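Side-chain contacts in probable TonB-dependent siderophore receptor PiuA (Acinetobacter baumannii, PDB 5FP1), which probably takes part in the first step of iron uptake across the outer membrane by binding iron-chelating siderophores, possibly including ferric enterobactin: residues A[249-254]-A[392-397]; A[33-38]-A[424-429]; A[54-59]-A[153-158]; A[131-136]-A[545-550]; A[278-281]-A[285-288]. All coordinates share one frame; numbering follows the deposited sequence.

Interaction 1 of 5, residues A[249-254]-A[392-397]; sequences AEVKQG and TSLNGP
Val-251 meets Leu-394 and Asn-395 where two loops of the TonB-dependent receptor barrel domain come together, one leading into barrel strand 264-279, the other just past the short strand 391-393. Along 249-254, Ala-249 is tied by its carbonyl oxygen to Arg-691, which also packs on Val-251. Glu-250 is the centre of an inverse gamma turn, closed by a weak backbone bond from Val-251 N to Ala-249 O; its carboxylate leads away from 392-397, but its carbonyl oxygen receives a hydrogen bond from a water 2.8 Å off. Val-251 carries the direct contact. With CG1 set anti to its own carbonyl carbon, this methyl reaches CG of Leu-394 at 3.8 Å, and the two side chains run at roughly a right angle. The same methyl lies 3.8 Å from ND2 of Asn-395, a van der Waals approach to the amide nitrogen. Tyr-257 adds to the packing on Val-251 and hydrogen-bonds through its hydroxyl to the carbonyl oxygen of Leu-394, so this tyrosine, from the same loop as Val-251, reaches across to 392-397. At Lys-252 the side chain extends away and the backbone takes over, its N donating to a second water at 3.0 Å. Both waters converge on Asn-395: ND2 donates to the water held by Glu-250 O and to the one on Lys-252 N, each at 2.7 Å.

Interaction 2 of 5, residues A[33-38]-A[424-429]; sequences FVAPLL and LDNIEI
Val-34 and Asn-426 meet where the N-terminal part of the chain, ahead of strand 43-47, passes the inner side of barrel strand 405-428. The contact between the two segments is one of van der Waals packing, without a hydrogen bond from one to the other. CG2 of Val-34 comes to 3.5 Å from CB of Asn-426 and also lies 3.9 Å from its backbone N, so the methyl rests against the root of the asparagine side chain and not against its amide. Val-34 places this methyl between its own backbone N and carbonyl carbon. Ala-35 adds a looser touch, its CB standing 4.3 Å from CG of Asn-426.

The polar interactions of Asn-426 run along the barrel wall. Its CG is anti to the backbone N (chi1 -177°), which carries the amide beyond the valine methyl; there OD1 accepts from Arg-348 of strand 346-368 and ND2 donates to Asp-436 of strand 433-450. Both ends of the amide are thus engaged, which fixes its rotation and satisfies a polar group in a buried place. The asparagine links three adjacent strands while offering its aliphatic carbon to the incoming chain. Nearby, Val-34 also packs on Asn-350, and the carbonyl oxygen of Leu-37 accepts from Lys-528, further links to barrel residues. The arrangement belongs to the plug-in-barrel architecture of TonB-dependent receptors, in which the N-terminal region is enclosed by the transmembrane barrel.

Interaction 3 of 5, residues A[54-59]-A[153-158]; sequences DTKVTT and SVAAGT
At the interface of plug and barrel in this TonB-dependent receptor, Lys-56 stretches from the end of plug helix 49-55 to Ser-153 and Ala-155 on barrel strand 149-157. The backbones stay well apart, with CA of Lys-56 and CA of Ala-155 separated by 10.3 Å, and the long lysine side chain spans the difference. Lys-56, with positive phi, is the first residue after the helix to leave helical angles. Its side chain is extended through its first three torsions and then bends at the last (chi4 63°), which turns the ammonium group aside from the line of the chain.

Two kinds of contact result. CE lies 3.8 Å from CB of Ala-155, an apolar touch by the carbon next to the charge. NZ makes a weak hydrogen bond to OG of Ser-153 at 3.2 Å, and a water strengthens the link: it accepts from NZ at 2.9 Å and donates to OG of Ser-153 at the same length. Ammonium, hydroxyl and water therefore form a closed triangle in which the serine oxygen accepts from both partners. The serine hydroxyl also hydrogen-bonds to OD1 of Asn-715 on strand 709-717, so its orientation is set from within the barrel wall.

Ser-153 and Ala-155 point inward on alternate residues, whereas Val-154 faces the other way. Tyr-161 of strand 161-171 and Val-711 of strand 709-717 pack on Lys-56, so the lysine meets strand 149-157 together with both of its neighbours in the barrel.

Interaction 4 of 5, residues A[131-136]-A[545-550]; sequences GSVGGS and TEKQNT
Val-133, Gly-134, Thr-545 and Lys-547 make up a buried join between the plug and the barrel wall of this receptor. The closer-packed part surrounds Thr-545. Its OG1 sits beside the backbone N (chi1 -73°), which leaves the methyl CG2 anti to that N and against the plug backbone, 3.9 Å from CA of Gly-134 and 3.9 Å from the carbonyl oxygen of Val-133. The CA atoms of Gly-134 and Thr-545 are 6.5 Å apart. OG1 of the threonine hydrogen-bonds with Thr-522 of the next barrel strand and with Arg-88.

At Lys-547 the spacing is wider, 7.5 Å between the CA atoms of Val-133 and Lys-547. The two residues meet in a single touch, CG1 of Val-133 to CE of the lysine at 3.9 Å, with the side chains nearly perpendicular. A bend at chi3 (-73°) turns the end of the lysine, and NZ forms a salt bridge with Glu-518 on strand 518-531. Lys-547 is partly exposed, unlike the other three residues, while Tyr-90 and Ala-520 pack on Val-133.

The side-chain polar ends, Thr-545 OG1 and Lys-547 NZ, are thus bonded outside the two segments. Carbon groups and one carbonyl oxygen, itself bonded to Ser-123, make the direct contact between 131-136 and 545-550, which is van der Waals in kind; Arg-88 supplies a polar plug-barrel link beside it.

Interaction 5 of 5, residues A[278-281]-A[285-288]; sequences HDLT and TITN
Thr-285 and Asp-279 are joined by a short side-chain hydrogen bond in the beta hairpin made by barrel strands 264-279 and 284-304, close to their connecting turn. OG1 of Thr-285 donates to OD1 of Asp-279 at 2.7 Å, approaching from above the carboxylate plane, about 45° out of it. The two residues are a non-hydrogen-bonded antiparallel pair whose side chains lie alongside each other and point the same way. The threonine hydroxyl and the aspartate carboxylate each sit beside their own backbone N, anti to the carbonyl carbon, which brings them together on that face. The other carboxylate oxygen, OD2, forms a salt bridge with Arg-216, so Asp-279 also ties the hairpin to strand 215-226. A water donates to OG1 of Thr-285 and to the carbonyl oxygen of Thr-281, carrying the polar network toward the turn.

Next comes the hydrogen-bonded pair His-278 and Ile-286. Each backbone N donates to the carbonyl oxygen of the other at 2.9 Å, with near-linear angles of 162° and 167° at hydrogen. The same His-278 O receives a CA-H contact from Thr-285.

Packing completes the hairpin on the face that holds His-278 and Ile-286. CG2 of Ile-286 lies 4.0 Å from CB of His-278, whose imidazole ND1 turns away to hydrogen-bond with Thr-215. Leu-336 and Leu-334 of the next strand extend this apolar side. Although Leu-280 stands where the chain turns a corner, the end of its side chain bends back, and CD1 reaches CG2 of Ile-286 at 4.3 Å.

In the fold
Interactions 2, 3 and 4 join the plug region to the barrel, meeting its wall at strands 405-428, 149-157 and 536-555, whereas interactions 1 and 5 lie within the barrel domain, on opposite sides of the chain's centre, their centres about 60 Å apart. Interactions 2 and 4 are the closest in space by nearest atoms, about 7 Å, with centres about 23 Å apart. Interaction 5 lies on the same side as interaction 2, about 19 Å between centres. Interaction 3 is about 35 Å from interaction 4, centre to centre. The side chains of Asn-426 and Lys-547 are each about 12 Å from a bound C8E detergent molecule.

Interaction 1 of 5, residues A[249-254]-A[392-397]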
# COMPACT_ATOMS: atom_id res chain seq x y z
N ALA A 249 16.74 -11.27 -16.05
CA ALA A 249 17.16 -12.17 -17.11
C ALA A 249 16.30 -12.02 -18.34
O ALA A 249 15.09 -11.78 -18.26
CB ALA A 249 17.10 -13.62 -16.61
N GLU A 250 16.93 -12.17 -19.49
CA GLU A 250 16.20 -12.14 -20.78
C GLU A 250 15.59 -13.51 -21.05
O GLU A 250 16.23 -14.38 -21.66
CB GLU A 250 17.19 -11.77 -21.90
CG GLU A 250 17.75 -10.37 -21.72
CD GLU A 250 16.69 -9.29 -21.96
OE1 GLU A 250 15.63 -9.60 -22.54
OE2 GLU A 250 16.92 -8.13 -21.56
N VAL A 251 14.37 -13.71 -20.55
CA VAL A 251 13.62 -14.93 -20.73
C VAL A 251 12.26 -14.54 -21.25
O VAL A 251 11.87 -13.36 -21.20
CB VAL A 251 13.47 -15.72 -19.42
CG1 VAL A 251 14.84 -16.14 -18.92
CG2 VAL A 251 12.77 -14.87 -18.36
N LYS A 252 11.55 -15.52 -21.76
CA LYS A 252 10.26 -15.26 -22.40
C LYS A 252 9.29 -14.55 -21.45
O LYS A 252 9.19 -14.89 -20.27
CB LYS A 252 9.63 -16.56 -22.84
CG LYS A 252 8.46 -16.39 -23.80
CD LYS A 252 7.89 -17.75 -24.20
CE LYS A 252 6.66 -17.57 -25.08
NZ LYS A 252 6.13 -18.88 -25.55
N GLN A 253 8.56 -13.59 -21.99
CA GLN A 253 7.55 -12.89 -21.23
C GLN A 253 6.60 -13.88 -20.58
O GLN A 253 6.21 -14.87 -21.18
CB GLN A 253 6.78 -11.93 -22.17
CG GLN A 253 5.71 -11.12 -21.48
CD GLN A 253 5.05 -10.09 -22.37
OE1 GLN A 253 5.25 -10.07 -23.58
NE2 GLN A 253 4.30 -9.20 -21.77
N GLY A 254 6.24 -13.64 -19.31
CA GLY A 254 5.29 -14.49 -18.63
C GLY A 254 5.82 -15.84 -18.15
O GLY A 254 5.06 -16.69 -17.77
N THR A 392 14.33 -26.04 -11.94
CA THR A 392 13.62 -26.13 -13.21
C THR A 392 14.43 -25.46 -14.31
O THR A 392 15.51 -24.88 -14.05
CB THR A 392 12.20 -25.53 -13.07
OG1 THR A 392 11.41 -25.90 -14.20
CG2 THR A 392 12.24 -24.01 -12.98
N SER A 393 13.94 -25.51 -15.54
CA SER A 393 14.65 -24.92 -16.66
C SER A 393 14.49 -23.39 -16.66
O SER A 393 13.40 -22.88 -16.42
CB SER A 393 14.15 -25.51 -18.00
OG SER A 393 15.00 -25.09 -19.04
N LEU A 394 15.57 -22.67 -16.88
CA LEU A 394 15.48 -21.22 -17.04
C LEU A 394 14.57 -20.90 -18.22
O LEU A 394 13.68 -20.04 -18.15
CB LEU A 394 16.85 -20.61 -17.28
CG LEU A 394 16.82 -19.11 -17.53
CD1 LEU A 394 16.57 -18.37 -16.21
CD2 LEU A 394 18.13 -18.70 -18.18
N ASN A 395 14.78 -21.60 -19.32
CA ASN A 395 13.94 -21.41 -20.49
C ASN A 395 12.94 -22.55 -20.63
O ASN A 395 13.31 -23.72 -20.67
CB ASN A 395 14.84 -21.30 -21.74
CG ASN A 395 15.78 -20.11 -21.68
OD1 ASN A 395 17.01 -20.24 -21.79
ND2 ASN A 395 15.23 -18.95 -21.46
N GLY A 396 11.65 -22.23 -20.66
CA GLY A 396 10.59 -23.24 -20.73
C GLY A 396 10.44 -24.17 -19.53
O GLY A 396 10.37 -25.38 -19.69
N PRO A 397 10.38 -23.61 -18.30
CA PRO A 397 10.15 -24.46 -17.14
C PRO A 397 8.86 -25.25 -17.25
O PRO A 397 7.87 -24.74 -17.77
CB PRO A 397 10.03 -23.46 -15.96
CG PRO A 397 9.73 -22.14 -16.60
CD PRO A 397 10.41 -22.17 -17.94
O HOH W 1 17.13 -17.02 -21.70
O HOH W 2 12.73 -18.22 -22.13

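Interaction 2 of 5, residues A[33-38]-A[424-429]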
# COMPACT_ATOMS: atom_id res chain seq x y z
N PHE A 33 -8.31 15.69 8.37
CA PHE A 33 -8.11 16.78 7.42
C PHE A 33 -9.29 17.71 7.63
O PHE A 33 -10.37 17.51 7.11
CB PHE A 33 -8.10 16.29 5.97
CG PHE A 33 -6.79 15.68 5.53
CD1 PHE A 33 -5.62 16.44 5.51
CD2 PHE A 33 -6.73 14.37 5.12
CE1 PHE A 33 -4.42 15.88 5.11
CE2 PHE A 33 -5.53 13.80 4.70
CZ PHE A 33 -4.36 14.56 4.70
N VAL A 34 -9.07 18.73 8.44
CA VAL A 34 -10.13 19.62 8.86
C VAL A 34 -10.50 20.68 7.84
O VAL A 34 -11.53 21.36 7.98
CB VAL A 34 -9.73 20.28 10.19
CG1 VAL A 34 -9.51 19.20 11.24
CG2 VAL A 34 -8.47 21.13 10.03
N ALA A 35 -9.68 20.82 6.80
CA ALA A 35 -9.92 21.80 5.73
C ALA A 35 -10.10 21.09 4.41
O ALA A 35 -9.61 19.98 4.25
CB ALA A 35 -8.76 22.78 5.65
N PRO A 36 -10.78 21.74 3.43
CA PRO A 36 -10.87 21.18 2.08
C PRO A 36 -9.50 20.98 1.48
O PRO A 36 -8.54 21.64 1.90
CB PRO A 36 -11.67 22.23 1.28
CG PRO A 36 -11.87 23.39 2.19
CD PRO A 36 -11.56 22.98 3.59
N LEU A 37 -9.38 20.07 0.53
CA LEU A 37 -8.05 19.74 0.02
C LEU A 37 -7.37 20.97 -0.62
O LEU A 37 -6.17 21.15 -0.48
CB LEU A 37 -8.13 18.56 -0.92
CG LEU A 37 -8.52 17.24 -0.20
CD1 LEU A 37 -8.64 16.15 -1.24
CD2 LEU A 37 -7.52 16.89 0.90
N LEU A 38 -8.15 21.83 -1.26
CA LEU A 38 -7.62 23.07 -1.88
C LEU A 38 -6.82 23.94 -0.91
O LEU A 38 -5.81 24.55 -1.29
CB LEU A 38 -8.81 23.87 -2.45
CG LEU A 38 -8.49 25.22 -3.11
CD1 LEU A 38 -7.72 24.98 -4.39
CD2 LEU A 38 -9.79 25.98 -3.39
N LEU A 424 -5.29 18.86 16.35
CA LEU A 424 -5.16 19.38 15.00
C LEU A 424 -6.11 20.56 14.90
O LEU A 424 -7.26 20.47 15.31
CB LEU A 424 -5.56 18.34 13.95
CG LEU A 424 -4.66 17.10 13.85
CD1 LEU A 424 -5.42 15.98 13.16
CD2 LEU A 424 -3.39 17.38 13.07
N ASP A 425 -5.62 21.68 14.38
CA ASP A 425 -6.43 22.90 14.28
C ASP A 425 -5.97 23.71 13.07
O ASP A 425 -4.78 24.00 12.92
CB ASP A 425 -6.28 23.71 15.58
CG ASP A 425 -7.22 24.93 15.66
OD1 ASP A 425 -8.18 25.05 14.87
OD2 ASP A 425 -6.98 25.77 16.57
N ASN A 426 -6.91 24.01 12.19
CA ASN A 426 -6.64 24.90 11.10
C ASN A 426 -7.37 26.22 11.39
O ASN A 426 -8.59 26.25 11.44
CB ASN A 426 -7.08 24.30 9.77
CG ASN A 426 -6.74 25.19 8.58
OD1 ASN A 426 -7.46 26.15 8.29
ND2 ASN A 426 -5.65 24.89 7.90
N ILE A 427 -6.60 27.28 11.61
CA ILE A 427 -7.15 28.56 12.06
C ILE A 427 -7.26 29.55 10.90
O ILE A 427 -6.26 29.95 10.31
CB ILE A 427 -6.28 29.16 13.17
CG1 ILE A 427 -6.11 28.16 14.31
CG2 ILE A 427 -6.91 30.44 13.72
CD1 ILE A 427 -5.12 28.60 15.35
N GLU A 428 -8.49 29.91 10.56
CA GLU A 428 -8.74 30.96 9.58
C GLU A 428 -8.58 32.32 10.26
O GLU A 428 -9.37 32.70 11.14
CB GLU A 428 -10.11 30.81 8.93
CG GLU A 428 -10.40 31.92 7.93
CD GLU A 428 -11.79 31.83 7.31
OE1 GLU A 428 -12.27 30.72 7.04
OE2 GLU A 428 -12.37 32.90 7.06
N ILE A 429 -7.51 33.01 9.90
CA ILE A 429 -7.20 34.31 10.46
C ILE A 429 -8.00 35.39 9.72
O ILE A 429 -8.60 36.23 10.35
CB ILE A 429 -5.69 34.58 10.43
CG1 ILE A 429 -4.96 33.50 11.24
CG2 ILE A 429 -5.36 35.95 11.00
CD1 ILE A 429 -3.46 33.56 11.09

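Interaction 3 of 5, residues A[54-59]-A[153-158]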
# COMPACT_ATOMS: atom_id res chain seq x y z
N ASP A 54 -13.84 3.28 -13.83
CA ASP A 54 -13.36 3.34 -15.18
C ASP A 54 -12.27 2.30 -15.46
O ASP A 54 -12.20 1.73 -16.57
CB ASP A 54 -12.76 4.71 -15.45
CG ASP A 54 -13.80 5.77 -15.81
OD1 ASP A 54 -15.02 5.49 -15.77
OD2 ASP A 54 -13.34 6.90 -16.08
N THR A 55 -11.37 2.09 -14.49
CA THR A 55 -10.24 1.20 -14.71
C THR A 55 -10.53 -0.24 -14.35
O THR A 55 -9.82 -1.12 -14.77
CB THR A 55 -9.01 1.64 -13.88
OG1 THR A 55 -9.35 1.74 -12.49
CG2 THR A 55 -8.48 2.96 -14.38
N LYS A 56 -11.59 -0.45 -13.58
CA LYS A 56 -11.97 -1.73 -12.97
C LYS A 56 -10.79 -2.35 -12.22
O LYS A 56 -10.58 -3.57 -12.31
CB LYS A 56 -12.55 -2.72 -13.99
CG LYS A 56 -13.53 -3.73 -13.37
CD LYS A 56 -14.01 -4.78 -14.37
CE LYS A 56 -14.76 -5.92 -13.69
NZ LYS A 56 -16.00 -5.46 -13.00
N VAL A 57 -10.02 -1.53 -11.51
CA VAL A 57 -8.96 -2.07 -10.64
C VAL A 57 -9.58 -2.88 -9.52
O VAL A 57 -10.55 -2.46 -8.89
CB VAL A 57 -7.99 -1.02 -10.10
CG1 VAL A 57 -7.10 -0.51 -11.22
CG2 VAL A 57 -8.74 0.12 -9.42
N THR A 58 -9.03 -4.06 -9.29
CA THR A 58 -9.60 -4.96 -8.31
C THR A 58 -8.79 -5.08 -7.03
O THR A 58 -9.29 -5.58 -6.02
CB THR A 58 -9.81 -6.35 -8.90
OG1 THR A 58 -8.54 -6.96 -9.13
CG2 THR A 58 -10.63 -6.29 -10.22
N THR A 59 -7.54 -4.63 -7.06
CA THR A 59 -6.69 -4.67 -5.88
C THR A 59 -6.09 -3.28 -5.65
O THR A 59 -5.91 -2.49 -6.59
CB THR A 59 -5.54 -5.66 -6.06
OG1 THR A 59 -4.67 -5.21 -7.10
CG2 THR A 59 -6.04 -7.07 -6.40
N SER A 153 -22.13 -6.32 -10.73
CA SER A 153 -21.29 -6.48 -11.89
C SER A 153 -21.08 -7.97 -12.11
O SER A 153 -20.82 -8.73 -11.16
CB SER A 153 -19.95 -5.80 -11.65
OG SER A 153 -19.18 -5.79 -12.84
N VAL A 154 -21.19 -8.39 -13.36
CA VAL A 154 -20.78 -9.72 -13.72
C VAL A 154 -19.77 -9.59 -14.83
O VAL A 154 -20.02 -8.97 -15.86
CB VAL A 154 -21.97 -10.59 -14.18
CG1 VAL A 154 -21.46 -11.94 -14.66
CG2 VAL A 154 -22.96 -10.78 -13.05
N ALA A 155 -18.60 -10.21 -14.66
CA ALA A 155 -17.54 -9.97 -15.62
C ALA A 155 -16.74 -11.20 -15.90
O ALA A 155 -16.56 -12.05 -15.03
CB ALA A 155 -16.64 -8.83 -15.15
N ALA A 156 -16.26 -11.28 -17.13
CA ALA A 156 -15.40 -12.36 -17.56
C ALA A 156 -14.27 -11.76 -18.37
O ALA A 156 -14.44 -10.73 -19.01
CB ALA A 156 -16.19 -13.39 -18.37
N GLY A 157 -13.11 -12.40 -18.34
CA GLY A 157 -11.97 -11.87 -19.06
C GLY A 157 -10.98 -12.91 -19.49
O GLY A 157 -11.09 -14.08 -19.15
N THR A 158 -9.99 -12.47 -20.25
CA THR A 158 -8.97 -13.38 -20.73
C THR A 158 -8.18 -13.96 -19.55
O THR A 158 -8.16 -13.38 -18.43
CB THR A 158 -8.04 -12.66 -21.70
OG1 THR A 158 -7.58 -11.46 -21.07
CG2 THR A 158 -8.78 -12.30 -22.98
O HOH W 3 -17.30 -7.82 -11.95

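Interaction 4 of 5, residues A[131-136]-A[545-550]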
# COMPACT_ATOMS: atom_id res chain seq x y z
N GLY A 131 5.37 6.00 12.14
CA GLY A 131 5.47 5.75 10.73
C GLY A 131 5.08 6.97 9.92
O GLY A 131 5.35 8.11 10.32
N SER A 132 4.43 6.75 8.79
CA SER A 132 4.09 7.85 7.89
C SER A 132 5.33 8.72 7.55
O SER A 132 5.27 9.96 7.58
CB SER A 132 2.96 8.70 8.47
OG SER A 132 1.73 7.95 8.41
N VAL A 133 6.44 8.06 7.24
CA VAL A 133 7.71 8.75 6.96
C VAL A 133 7.63 9.57 5.66
O VAL A 133 7.90 10.77 5.65
CB VAL A 133 8.85 7.74 6.87
CG1 VAL A 133 10.14 8.41 6.40
CG2 VAL A 133 9.06 7.06 8.22
N GLY A 134 7.24 8.92 4.57
CA GLY A 134 7.12 9.59 3.30
C GLY A 134 5.69 9.86 2.89
O GLY A 134 5.45 10.49 1.88
N GLY A 135 4.75 9.36 3.68
CA GLY A 135 3.32 9.39 3.34
C GLY A 135 2.59 8.20 3.93
O GLY A 135 3.18 7.39 4.66
N SER A 136 1.30 8.09 3.63
CA SER A 136 0.49 6.96 4.09
C SER A 136 -0.75 6.83 3.21
O SER A 136 -1.15 7.79 2.54
CB SER A 136 0.03 7.14 5.54
OG SER A 136 -0.72 8.32 5.67
N THR A 545 11.60 15.63 1.43
CA THR A 545 11.10 14.60 2.36
C THR A 545 12.29 13.72 2.64
O THR A 545 12.92 13.19 1.70
CB THR A 545 9.93 13.82 1.75
OG1 THR A 545 8.76 14.65 1.71
CG2 THR A 545 9.62 12.51 2.56
N GLU A 546 12.67 13.61 3.91
CA GLU A 546 13.92 13.00 4.27
C GLU A 546 13.86 12.29 5.57
O GLU A 546 13.07 12.63 6.46
CB GLU A 546 15.04 14.05 4.34
CG GLU A 546 14.84 15.09 5.42
CD GLU A 546 15.91 16.18 5.39
OE1 GLU A 546 17.11 15.86 5.19
OE2 GLU A 546 15.54 17.36 5.58
N LYS A 547 14.75 11.31 5.71
CA LYS A 547 14.93 10.63 6.98
C LYS A 547 16.34 10.94 7.47
O LYS A 547 17.30 10.24 7.13
CB LYS A 547 14.70 9.12 6.84
CG LYS A 547 14.66 8.42 8.17
CD LYS A 547 14.63 6.91 8.03
CE LYS A 547 13.30 6.39 7.56
NZ LYS A 547 13.37 4.90 7.39
N GLN A 548 16.45 12.02 8.23
CA GLN A 548 17.74 12.56 8.61
C GLN A 548 18.36 11.76 9.74
O GLN A 548 19.53 11.91 10.03
CB GLN A 548 17.61 14.06 8.96
CG GLN A 548 16.93 14.36 10.28
CD GLN A 548 15.42 14.33 10.20
OE1 GLN A 548 14.84 14.04 9.17
NE2 GLN A 548 14.77 14.64 11.31
N ASN A 549 17.58 10.91 10.39
CA ASN A 549 18.13 9.95 11.33
C ASN A 549 17.60 8.58 11.00
O ASN A 549 16.46 8.22 11.39
CB ASN A 549 17.76 10.32 12.78
CG ASN A 549 18.64 11.39 13.33
OD1 ASN A 549 19.80 11.14 13.68
ND2 ASN A 549 18.13 12.60 13.38
N THR A 550 18.41 7.83 10.26
CA THR A 550 18.07 6.50 9.80
C THR A 550 18.84 5.49 10.61
O THR A 550 20.04 5.69 10.90
CB THR A 550 18.47 6.34 8.32
OG1 THR A 550 17.75 7.28 7.52
CG2 THR A 550 18.19 4.93 7.81

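Interaction 5 of 5, residues A[278-281]-A[285-288]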
# COMPACT_ATOMS: atom_id res chain seq x y z
N HIS A 278 -21.98 11.73 18.47
CA HIS A 278 -23.00 12.60 19.08
C HIS A 278 -22.64 14.05 18.83
O HIS A 278 -21.52 14.48 19.13
CB HIS A 278 -23.13 12.36 20.57
CG HIS A 278 -24.19 13.20 21.21
ND1 HIS A 278 -25.50 13.20 20.76
CD2 HIS A 278 -24.13 14.11 22.21
CE1 HIS A 278 -26.20 14.06 21.48
NE2 HIS A 278 -25.40 14.63 22.37
N ASP A 279 -23.58 14.79 18.25
CA ASP A 279 -23.41 16.22 18.01
C ASP A 279 -23.74 17.02 19.27
O ASP A 279 -24.91 17.20 19.63
CB ASP A 279 -24.30 16.67 16.85
CG ASP A 279 -23.95 16.00 15.56
OD1 ASP A 279 -22.82 15.47 15.43
OD2 ASP A 279 -24.81 15.99 14.65
N LEU A 280 -22.70 17.48 19.95
CA LEU A 280 -22.85 18.26 21.17
C LEU A 280 -23.46 19.61 20.87
O LEU A 280 -24.17 20.15 21.71
CB LEU A 280 -21.52 18.45 21.87
CG LEU A 280 -20.91 17.15 22.36
CD1 LEU A 280 -19.44 17.33 22.67
CD2 LEU A 280 -21.67 16.70 23.59
N THR A 281 -23.17 20.16 19.69
CA THR A 281 -23.89 21.33 19.20
C THR A 281 -24.01 21.12 17.74
O THR A 281 -23.52 20.11 17.24
CB THR A 281 -23.12 22.63 19.43
OG1 THR A 281 -21.98 22.68 18.54
CG2 THR A 281 -22.66 22.71 20.87
N THR A 285 -18.86 17.75 17.39
CA THR A 285 -19.24 16.34 17.39
C THR A 285 -18.18 15.56 18.18
O THR A 285 -16.98 15.83 18.05
CB THR A 285 -19.37 15.82 15.93
OG1 THR A 285 -20.39 16.55 15.25
CG2 THR A 285 -19.72 14.33 15.85
N ILE A 286 -18.64 14.63 19.02
CA ILE A 286 -17.75 13.66 19.67
C ILE A 286 -17.98 12.30 19.03
O ILE A 286 -19.14 11.88 18.83
CB ILE A 286 -17.96 13.61 21.20
CG1 ILE A 286 -16.97 12.64 21.85
CG2 ILE A 286 -19.39 13.21 21.57
CD1 ILE A 286 -15.54 13.14 21.93
N THR A 287 -16.88 11.64 18.67
CA THR A 287 -16.96 10.35 17.94
C THR A 287 -16.06 9.35 18.65
O THR A 287 -14.95 9.69 19.04
CB THR A 287 -16.51 10.51 16.48
OG1 THR A 287 -17.31 11.49 15.82
CG2 THR A 287 -16.63 9.19 15.72
N ASN A 288 -16.56 8.13 18.86
CA ASN A 288 -15.75 7.02 19.31
C ASN A 288 -15.82 5.91 18.28
O ASN A 288 -16.90 5.51 17.84
CB ASN A 288 -16.18 6.44 20.67
CG ASN A 288 -15.20 5.40 21.20
OD1 ASN A 288 -15.40 4.18 21.06
ND2 ASN A 288 -14.11 5.86 21.73
O HOH W 4 -21.99 18.79 15.07